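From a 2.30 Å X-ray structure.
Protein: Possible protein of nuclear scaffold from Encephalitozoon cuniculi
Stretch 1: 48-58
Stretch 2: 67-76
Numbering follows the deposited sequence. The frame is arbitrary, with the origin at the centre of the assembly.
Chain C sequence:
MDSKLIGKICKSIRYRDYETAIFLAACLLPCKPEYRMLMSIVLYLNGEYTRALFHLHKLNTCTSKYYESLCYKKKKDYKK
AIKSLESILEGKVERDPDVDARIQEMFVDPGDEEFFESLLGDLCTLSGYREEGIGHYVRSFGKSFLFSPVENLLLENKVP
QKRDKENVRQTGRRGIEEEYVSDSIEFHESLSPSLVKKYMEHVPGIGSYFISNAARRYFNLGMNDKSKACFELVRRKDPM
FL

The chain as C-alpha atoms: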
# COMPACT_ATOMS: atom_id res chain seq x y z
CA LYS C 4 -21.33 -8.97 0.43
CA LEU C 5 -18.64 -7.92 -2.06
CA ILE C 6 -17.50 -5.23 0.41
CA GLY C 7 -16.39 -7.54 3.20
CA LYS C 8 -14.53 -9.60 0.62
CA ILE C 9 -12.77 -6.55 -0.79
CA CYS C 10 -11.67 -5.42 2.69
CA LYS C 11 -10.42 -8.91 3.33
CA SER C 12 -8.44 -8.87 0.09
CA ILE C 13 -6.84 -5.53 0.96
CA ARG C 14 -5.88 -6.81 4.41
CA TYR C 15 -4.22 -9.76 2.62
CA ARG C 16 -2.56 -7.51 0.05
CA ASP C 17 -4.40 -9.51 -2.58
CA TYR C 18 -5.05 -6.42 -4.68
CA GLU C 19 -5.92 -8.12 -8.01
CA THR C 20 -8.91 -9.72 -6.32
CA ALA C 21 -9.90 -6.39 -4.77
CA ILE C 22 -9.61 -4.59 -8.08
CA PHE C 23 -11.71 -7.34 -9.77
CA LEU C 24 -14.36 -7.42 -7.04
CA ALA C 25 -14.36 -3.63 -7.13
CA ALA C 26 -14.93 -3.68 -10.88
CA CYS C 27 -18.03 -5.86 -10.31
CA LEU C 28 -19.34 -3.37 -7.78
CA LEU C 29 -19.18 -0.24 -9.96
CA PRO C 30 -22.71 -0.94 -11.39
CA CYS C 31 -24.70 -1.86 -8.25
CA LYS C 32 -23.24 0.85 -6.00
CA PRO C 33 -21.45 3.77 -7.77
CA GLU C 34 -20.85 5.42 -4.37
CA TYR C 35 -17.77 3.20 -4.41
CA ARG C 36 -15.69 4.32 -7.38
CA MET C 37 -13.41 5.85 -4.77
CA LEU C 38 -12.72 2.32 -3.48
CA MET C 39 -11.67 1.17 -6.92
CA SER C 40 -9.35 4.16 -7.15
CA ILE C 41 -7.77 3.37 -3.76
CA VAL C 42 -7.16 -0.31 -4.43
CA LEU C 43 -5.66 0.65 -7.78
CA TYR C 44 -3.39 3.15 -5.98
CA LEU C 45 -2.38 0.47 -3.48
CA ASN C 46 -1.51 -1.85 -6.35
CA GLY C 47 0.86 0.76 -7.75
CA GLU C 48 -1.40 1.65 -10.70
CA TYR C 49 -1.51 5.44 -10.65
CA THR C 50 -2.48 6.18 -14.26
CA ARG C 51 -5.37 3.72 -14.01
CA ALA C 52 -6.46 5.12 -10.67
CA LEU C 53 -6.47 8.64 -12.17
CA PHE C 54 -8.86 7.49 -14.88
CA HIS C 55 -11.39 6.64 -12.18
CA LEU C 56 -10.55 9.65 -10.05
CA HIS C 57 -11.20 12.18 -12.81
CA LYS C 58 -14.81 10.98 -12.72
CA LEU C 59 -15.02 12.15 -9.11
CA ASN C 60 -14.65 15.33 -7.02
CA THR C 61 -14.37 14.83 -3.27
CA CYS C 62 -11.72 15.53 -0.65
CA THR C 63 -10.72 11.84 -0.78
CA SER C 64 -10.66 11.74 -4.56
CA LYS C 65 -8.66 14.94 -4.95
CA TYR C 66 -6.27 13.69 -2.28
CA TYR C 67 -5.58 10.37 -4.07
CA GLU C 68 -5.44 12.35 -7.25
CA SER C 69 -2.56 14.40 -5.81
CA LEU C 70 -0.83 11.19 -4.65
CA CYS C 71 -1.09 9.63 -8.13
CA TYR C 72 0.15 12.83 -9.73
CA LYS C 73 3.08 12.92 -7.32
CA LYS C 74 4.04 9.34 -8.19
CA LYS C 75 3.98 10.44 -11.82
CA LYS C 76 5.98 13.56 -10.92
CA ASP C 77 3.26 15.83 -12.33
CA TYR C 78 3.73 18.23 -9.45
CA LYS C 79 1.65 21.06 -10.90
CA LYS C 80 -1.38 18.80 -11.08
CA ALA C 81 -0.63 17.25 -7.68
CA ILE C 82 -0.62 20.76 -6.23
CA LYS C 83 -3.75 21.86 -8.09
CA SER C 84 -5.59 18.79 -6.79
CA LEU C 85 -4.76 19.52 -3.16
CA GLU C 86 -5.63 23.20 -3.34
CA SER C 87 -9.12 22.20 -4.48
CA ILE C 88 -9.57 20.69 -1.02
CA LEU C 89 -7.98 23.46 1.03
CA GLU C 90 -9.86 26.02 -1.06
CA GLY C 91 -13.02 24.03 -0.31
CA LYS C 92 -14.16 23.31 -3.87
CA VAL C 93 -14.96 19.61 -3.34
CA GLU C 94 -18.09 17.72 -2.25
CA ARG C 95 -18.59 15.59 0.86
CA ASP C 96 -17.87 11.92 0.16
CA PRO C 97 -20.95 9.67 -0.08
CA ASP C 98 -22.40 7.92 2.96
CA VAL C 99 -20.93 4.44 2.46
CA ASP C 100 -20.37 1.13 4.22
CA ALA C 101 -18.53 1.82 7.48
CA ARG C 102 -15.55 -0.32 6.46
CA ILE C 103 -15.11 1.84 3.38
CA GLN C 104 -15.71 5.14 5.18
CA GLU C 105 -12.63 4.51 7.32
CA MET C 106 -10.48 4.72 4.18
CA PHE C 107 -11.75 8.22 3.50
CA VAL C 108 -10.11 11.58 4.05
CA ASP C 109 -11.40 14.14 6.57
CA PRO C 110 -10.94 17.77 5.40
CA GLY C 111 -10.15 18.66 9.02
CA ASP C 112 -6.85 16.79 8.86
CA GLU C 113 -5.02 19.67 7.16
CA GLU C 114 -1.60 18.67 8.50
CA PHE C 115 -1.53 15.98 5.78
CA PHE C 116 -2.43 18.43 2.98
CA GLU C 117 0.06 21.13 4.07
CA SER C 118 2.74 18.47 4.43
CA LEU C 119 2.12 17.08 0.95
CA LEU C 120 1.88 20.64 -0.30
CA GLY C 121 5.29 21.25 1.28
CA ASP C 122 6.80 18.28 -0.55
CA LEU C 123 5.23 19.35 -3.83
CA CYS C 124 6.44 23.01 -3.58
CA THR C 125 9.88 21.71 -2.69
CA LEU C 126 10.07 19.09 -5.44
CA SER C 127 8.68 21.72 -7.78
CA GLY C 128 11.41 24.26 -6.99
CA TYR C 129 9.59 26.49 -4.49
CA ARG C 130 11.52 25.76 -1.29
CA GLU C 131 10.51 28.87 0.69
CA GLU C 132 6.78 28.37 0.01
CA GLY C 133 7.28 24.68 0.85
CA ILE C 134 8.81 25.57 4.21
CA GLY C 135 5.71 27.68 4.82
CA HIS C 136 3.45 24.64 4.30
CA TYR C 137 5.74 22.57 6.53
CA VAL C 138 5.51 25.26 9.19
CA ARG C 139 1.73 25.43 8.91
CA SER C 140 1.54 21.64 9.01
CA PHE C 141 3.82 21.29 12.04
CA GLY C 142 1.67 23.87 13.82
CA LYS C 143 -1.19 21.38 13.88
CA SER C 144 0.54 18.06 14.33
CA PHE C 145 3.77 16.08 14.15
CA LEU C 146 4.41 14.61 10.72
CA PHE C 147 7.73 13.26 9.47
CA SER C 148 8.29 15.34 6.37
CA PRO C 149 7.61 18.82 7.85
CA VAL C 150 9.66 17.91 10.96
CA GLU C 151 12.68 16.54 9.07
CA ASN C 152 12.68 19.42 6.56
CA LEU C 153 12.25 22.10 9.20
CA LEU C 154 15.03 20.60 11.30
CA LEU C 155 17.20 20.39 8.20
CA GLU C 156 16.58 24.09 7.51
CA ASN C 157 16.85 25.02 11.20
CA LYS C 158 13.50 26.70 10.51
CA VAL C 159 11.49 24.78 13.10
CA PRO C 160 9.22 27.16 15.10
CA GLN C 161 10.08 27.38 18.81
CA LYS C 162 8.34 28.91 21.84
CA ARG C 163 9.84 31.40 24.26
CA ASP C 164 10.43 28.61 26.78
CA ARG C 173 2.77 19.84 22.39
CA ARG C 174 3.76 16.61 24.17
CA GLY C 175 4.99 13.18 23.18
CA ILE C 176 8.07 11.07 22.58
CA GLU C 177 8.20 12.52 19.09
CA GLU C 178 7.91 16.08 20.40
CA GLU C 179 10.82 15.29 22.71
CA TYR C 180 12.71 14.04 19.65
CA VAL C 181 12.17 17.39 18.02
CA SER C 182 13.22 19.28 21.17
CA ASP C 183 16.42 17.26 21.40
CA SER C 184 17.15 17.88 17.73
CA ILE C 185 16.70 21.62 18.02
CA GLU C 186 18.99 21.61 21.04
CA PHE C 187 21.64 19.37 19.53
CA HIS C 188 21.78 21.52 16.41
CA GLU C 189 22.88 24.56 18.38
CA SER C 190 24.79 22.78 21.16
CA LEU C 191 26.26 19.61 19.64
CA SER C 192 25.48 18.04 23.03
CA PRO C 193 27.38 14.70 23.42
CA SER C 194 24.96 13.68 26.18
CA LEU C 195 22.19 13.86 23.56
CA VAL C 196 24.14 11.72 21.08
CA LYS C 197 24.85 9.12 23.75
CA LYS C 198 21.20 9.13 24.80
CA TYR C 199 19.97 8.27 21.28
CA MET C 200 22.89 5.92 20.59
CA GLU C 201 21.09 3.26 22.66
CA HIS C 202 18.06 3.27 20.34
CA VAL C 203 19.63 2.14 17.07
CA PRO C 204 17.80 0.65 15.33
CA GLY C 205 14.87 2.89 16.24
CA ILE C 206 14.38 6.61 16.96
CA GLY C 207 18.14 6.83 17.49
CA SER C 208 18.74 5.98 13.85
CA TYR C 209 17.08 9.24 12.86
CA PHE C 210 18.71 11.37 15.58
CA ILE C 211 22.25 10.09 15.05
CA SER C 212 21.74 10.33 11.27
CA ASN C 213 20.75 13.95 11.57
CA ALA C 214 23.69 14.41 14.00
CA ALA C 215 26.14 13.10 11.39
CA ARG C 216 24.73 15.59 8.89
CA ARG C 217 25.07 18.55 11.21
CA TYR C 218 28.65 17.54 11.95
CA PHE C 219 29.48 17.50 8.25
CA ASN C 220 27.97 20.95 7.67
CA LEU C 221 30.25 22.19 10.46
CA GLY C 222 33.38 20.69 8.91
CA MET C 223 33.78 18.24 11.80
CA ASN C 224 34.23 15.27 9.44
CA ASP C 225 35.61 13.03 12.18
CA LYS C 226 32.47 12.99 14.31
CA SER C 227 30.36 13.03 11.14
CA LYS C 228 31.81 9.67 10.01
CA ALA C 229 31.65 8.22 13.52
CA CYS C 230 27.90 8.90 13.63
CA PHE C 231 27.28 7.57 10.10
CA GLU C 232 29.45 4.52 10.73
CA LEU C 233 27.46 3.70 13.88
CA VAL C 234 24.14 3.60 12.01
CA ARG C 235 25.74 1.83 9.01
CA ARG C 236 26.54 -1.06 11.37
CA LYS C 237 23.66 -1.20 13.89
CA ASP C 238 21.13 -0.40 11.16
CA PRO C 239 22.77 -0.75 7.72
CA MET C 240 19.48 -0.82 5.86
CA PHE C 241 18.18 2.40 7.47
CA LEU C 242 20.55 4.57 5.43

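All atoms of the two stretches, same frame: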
# COMPACT_ATOMS: atom_id res chain seq x y z
N GLU C 48 -0.88 1.29 -9.37
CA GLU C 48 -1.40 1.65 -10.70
C GLU C 48 -2.00 3.05 -10.73
O GLU C 48 -3.22 3.23 -10.73
CB GLU C 48 -2.42 0.62 -11.20
CG GLU C 48 -1.87 -0.79 -11.27
CD GLU C 48 -2.86 -1.77 -11.86
OE1 GLU C 48 -3.42 -2.61 -11.11
OE2 GLU C 48 -3.09 -1.70 -13.09
N TYR C 49 -1.12 4.04 -10.81
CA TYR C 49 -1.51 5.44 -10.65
C TYR C 49 -2.27 6.00 -11.85
O TYR C 49 -3.28 6.71 -11.69
CB TYR C 49 -0.28 6.28 -10.27
CG TYR C 49 0.56 5.59 -9.22
CD1 TYR C 49 0.06 5.39 -7.94
CD2 TYR C 49 1.81 5.09 -9.51
CE1 TYR C 49 0.78 4.74 -6.99
CE2 TYR C 49 2.56 4.43 -8.55
CZ TYR C 49 2.03 4.26 -7.28
OH TYR C 49 2.75 3.60 -6.30
N THR C 50 -1.80 5.69 -13.05
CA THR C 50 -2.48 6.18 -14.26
C THR C 50 -3.89 5.61 -14.36
O THR C 50 -4.82 6.31 -14.74
CB THR C 50 -1.69 5.84 -15.52
OG1 THR C 50 -0.31 6.19 -15.32
CG2 THR C 50 -2.25 6.60 -16.71
N ARG C 51 -4.05 4.33 -13.99
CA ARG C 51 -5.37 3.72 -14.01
C ARG C 51 -6.26 4.32 -12.93
O ARG C 51 -7.46 4.55 -13.16
CB ARG C 51 -5.26 2.19 -13.83
CG ARG C 51 -4.80 1.47 -15.09
CD ARG C 51 -4.86 -0.03 -14.93
NE ARG C 51 -6.23 -0.52 -14.77
CZ ARG C 51 -6.55 -1.71 -14.27
NH1 ARG C 51 -5.60 -2.56 -13.88
NH2 ARG C 51 -7.82 -2.05 -14.16
N ALA C 52 -5.69 4.57 -11.76
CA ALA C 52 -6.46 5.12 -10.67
C ALA C 52 -6.96 6.52 -11.05
O ALA C 52 -8.06 6.91 -10.69
CB ALA C 52 -5.62 5.16 -9.36
N LEU C 53 -6.12 7.27 -11.76
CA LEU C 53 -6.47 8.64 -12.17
C LEU C 53 -7.68 8.62 -13.10
O LEU C 53 -8.57 9.49 -13.01
CB LEU C 53 -5.28 9.33 -12.84
CG LEU C 53 -4.21 9.93 -11.91
CD1 LEU C 53 -2.96 10.31 -12.68
CD2 LEU C 53 -4.75 11.15 -11.15
N PHE C 54 -7.73 7.63 -13.98
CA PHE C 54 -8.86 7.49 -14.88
C PHE C 54 -10.15 7.48 -14.06
O PHE C 54 -11.10 8.16 -14.38
CB PHE C 54 -8.74 6.23 -15.73
N HIS C 55 -10.16 6.72 -12.98
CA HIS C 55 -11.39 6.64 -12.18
C HIS C 55 -11.59 7.90 -11.36
O HIS C 55 -12.71 8.34 -11.12
CB HIS C 55 -11.37 5.41 -11.28
CG HIS C 55 -11.55 4.12 -12.03
ND1 HIS C 55 -12.78 3.51 -12.16
CD2 HIS C 55 -10.67 3.35 -12.71
CE1 HIS C 55 -12.65 2.40 -12.87
NE2 HIS C 55 -11.38 2.29 -13.23
N LEU C 56 -10.48 8.50 -10.95
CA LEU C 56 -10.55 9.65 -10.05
C LEU C 56 -11.07 10.89 -10.77
O LEU C 56 -11.78 11.70 -10.16
CB LEU C 56 -9.19 9.90 -9.40
CG LEU C 56 -8.82 8.85 -8.36
CD1 LEU C 56 -7.30 8.86 -8.10
CD2 LEU C 56 -9.62 9.08 -7.08
N HIS C 57 -10.74 11.03 -12.05
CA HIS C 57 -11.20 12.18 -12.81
C HIS C 57 -12.72 12.25 -12.79
O HIS C 57 -13.30 13.33 -12.86
CB HIS C 57 -10.72 12.12 -14.26
CG HIS C 57 -9.25 12.29 -14.42
ND1 HIS C 57 -8.47 12.96 -13.49
CD2 HIS C 57 -8.40 11.90 -15.40
CE1 HIS C 57 -7.22 12.96 -13.90
NE2 HIS C 57 -7.15 12.33 -15.05
N LYS C 58 -13.35 11.08 -12.70
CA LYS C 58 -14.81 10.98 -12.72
C LYS C 58 -15.42 11.43 -11.39
O LYS C 58 -16.64 11.45 -11.24
CB LYS C 58 -15.26 9.55 -13.04
N TYR C 67 -6.22 11.46 -3.32
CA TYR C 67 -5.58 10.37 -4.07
C TYR C 67 -5.13 10.84 -5.45
O TYR C 67 -4.14 10.36 -6.01
CB TYR C 67 -6.49 9.13 -4.16
CG TYR C 67 -6.34 8.27 -2.94
CD1 TYR C 67 -7.13 8.49 -1.82
CD2 TYR C 67 -5.37 7.29 -2.88
CE1 TYR C 67 -6.96 7.72 -0.68
CE2 TYR C 67 -5.20 6.53 -1.73
CZ TYR C 67 -5.99 6.75 -0.64
OH TYR C 67 -5.84 5.97 0.49
N GLU C 68 -5.83 11.81 -5.99
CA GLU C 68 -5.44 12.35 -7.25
C GLU C 68 -4.04 12.96 -7.13
O GLU C 68 -3.15 12.65 -7.93
CB GLU C 68 -6.44 13.42 -7.68
CG GLU C 68 -6.52 13.61 -9.15
CD GLU C 68 -7.63 14.56 -9.55
OE1 GLU C 68 -8.82 14.22 -9.37
OE2 GLU C 68 -7.29 15.64 -10.05
N SER C 69 -3.86 13.80 -6.10
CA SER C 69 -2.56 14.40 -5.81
C SER C 69 -1.48 13.34 -5.59
O SER C 69 -0.38 13.45 -6.12
CB SER C 69 -2.66 15.32 -4.59
OG SER C 69 -1.53 16.19 -4.53
N LEU C 70 -1.81 12.27 -4.85
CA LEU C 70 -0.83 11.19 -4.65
C LEU C 70 -0.39 10.57 -5.98
O LEU C 70 0.80 10.34 -6.19
CB LEU C 70 -1.36 10.10 -3.73
CG LEU C 70 -1.80 10.48 -2.33
CD1 LEU C 70 -2.31 9.22 -1.60
CD2 LEU C 70 -0.65 11.15 -1.58
N CYS C 71 -1.37 10.28 -6.85
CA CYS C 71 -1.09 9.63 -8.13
C CYS C 71 -0.26 10.54 -8.99
O CYS C 71 0.71 10.11 -9.61
CB CYS C 71 -2.39 9.26 -8.89
SG CYS C 71 -3.42 8.00 -8.11
N TYR C 72 -0.63 11.82 -9.03
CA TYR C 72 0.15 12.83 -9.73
C TYR C 72 1.58 12.94 -9.23
O TYR C 72 2.51 13.10 -10.01
CB TYR C 72 -0.54 14.19 -9.68
CG TYR C 72 -1.68 14.33 -10.68
CD1 TYR C 72 -1.54 13.90 -11.99
CD2 TYR C 72 -2.89 14.89 -10.30
CE1 TYR C 72 -2.58 14.02 -12.91
CE2 TYR C 72 -3.94 15.01 -11.20
CZ TYR C 72 -3.77 14.57 -12.50
OH TYR C 72 -4.81 14.70 -13.39
N LYS C 73 1.75 12.83 -7.91
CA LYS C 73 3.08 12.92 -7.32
C LYS C 73 3.93 11.72 -7.73
O LYS C 73 5.10 11.86 -8.05
CB LYS C 73 2.98 13.04 -5.80
CG LYS C 73 4.33 13.22 -5.08
CD LYS C 73 4.12 13.34 -3.57
CE LYS C 73 5.45 13.48 -2.84
NZ LYS C 73 6.27 12.25 -2.99
N LYS C 74 3.34 10.53 -7.71
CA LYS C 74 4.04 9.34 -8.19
C LYS C 74 4.50 9.50 -9.63
O LYS C 74 5.55 9.00 -10.03
CB LYS C 74 3.14 8.11 -8.10
CG LYS C 74 2.86 7.63 -6.71
CD LYS C 74 4.13 7.17 -6.04
CE LYS C 74 3.82 6.69 -4.64
NZ LYS C 74 5.03 6.12 -3.97
N LYS C 75 3.69 10.21 -10.42
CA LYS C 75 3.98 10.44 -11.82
C LYS C 75 4.79 11.72 -12.01
O LYS C 75 5.03 12.16 -13.13
CB LYS C 75 2.68 10.51 -12.62
CG LYS C 75 1.89 9.19 -12.63
CD LYS C 75 0.41 9.41 -12.92
CE LYS C 75 0.17 9.87 -14.35
NZ LYS C 75 0.41 8.79 -15.35
N LYS C 76 5.20 12.32 -10.90
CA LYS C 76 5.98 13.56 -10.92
C LYS C 76 5.31 14.74 -11.66
O LYS C 76 5.98 15.68 -12.06
CB LYS C 76 7.39 13.31 -11.47
CG LYS C 76 8.21 12.32 -10.66
CD LYS C 76 9.58 12.11 -11.27
CE LYS C 76 10.35 11.03 -10.54
NZ LYS C 76 9.78 9.68 -10.83

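Two helices that run nearly antiparallel can pack closely when a small side chain on one fits a hollow on the other, and the pairing of helix 49-57 with helix 67-74 illustrates the principle. Their axes approach to 9.2 Å, with 149° between their N-to-C directions. The knob is Cys 71, whose side chain sits among Tyr 49, Ala 52, Leu 53 and Leu 56, residues spaced so that they line one face of the first helix. SG of Cys 71 lies 3.8 Å from CB of Ala 52 and 4.0 Å from CD1 of Leu 56, while CB of Cys 71 rests 3.6 Å from CG of Leu 53 and 3.9 Å from CB of Tyr 49. At this knob the backbones are close: CA of Tyr 49 and CA of Cys 71 are 4.9 Å apart.

Leu 53 answers with a bump of its own. Its CA-to-CB bond points sideways, but the end of the chain comes nearer to the second helix. CD2 of Leu 53 lies over the face of the Tyr 72 ring, 3.9 Å from its centroid, and 3.6 Å from CG of Glu 68; CD1 of Leu 53 meets CD of Lys 75 at 3.5 Å. Further along, CD1 of Leu 56 packs 4.0 Å from CB of Tyr 67.

Long polar side chains can fill space as well. Lys 74 lays its aliphatic portion over the Tyr 49 ring, with CG of Lys 74 3.5 Å from the centroid and only 11° off the normal, a CH-pi contact. Lys 75 combines both roles: its methylene carbons pack against Leu 53, and NZ of Lys 75 donates a hydrogen bond to OG1 of Thr 50 at 2.7 Å. At the other end of the first helix, the edge of the His 57 ring approaches Tyr 72, with CE1 of His 57 3.0 Å from OH of Tyr 72.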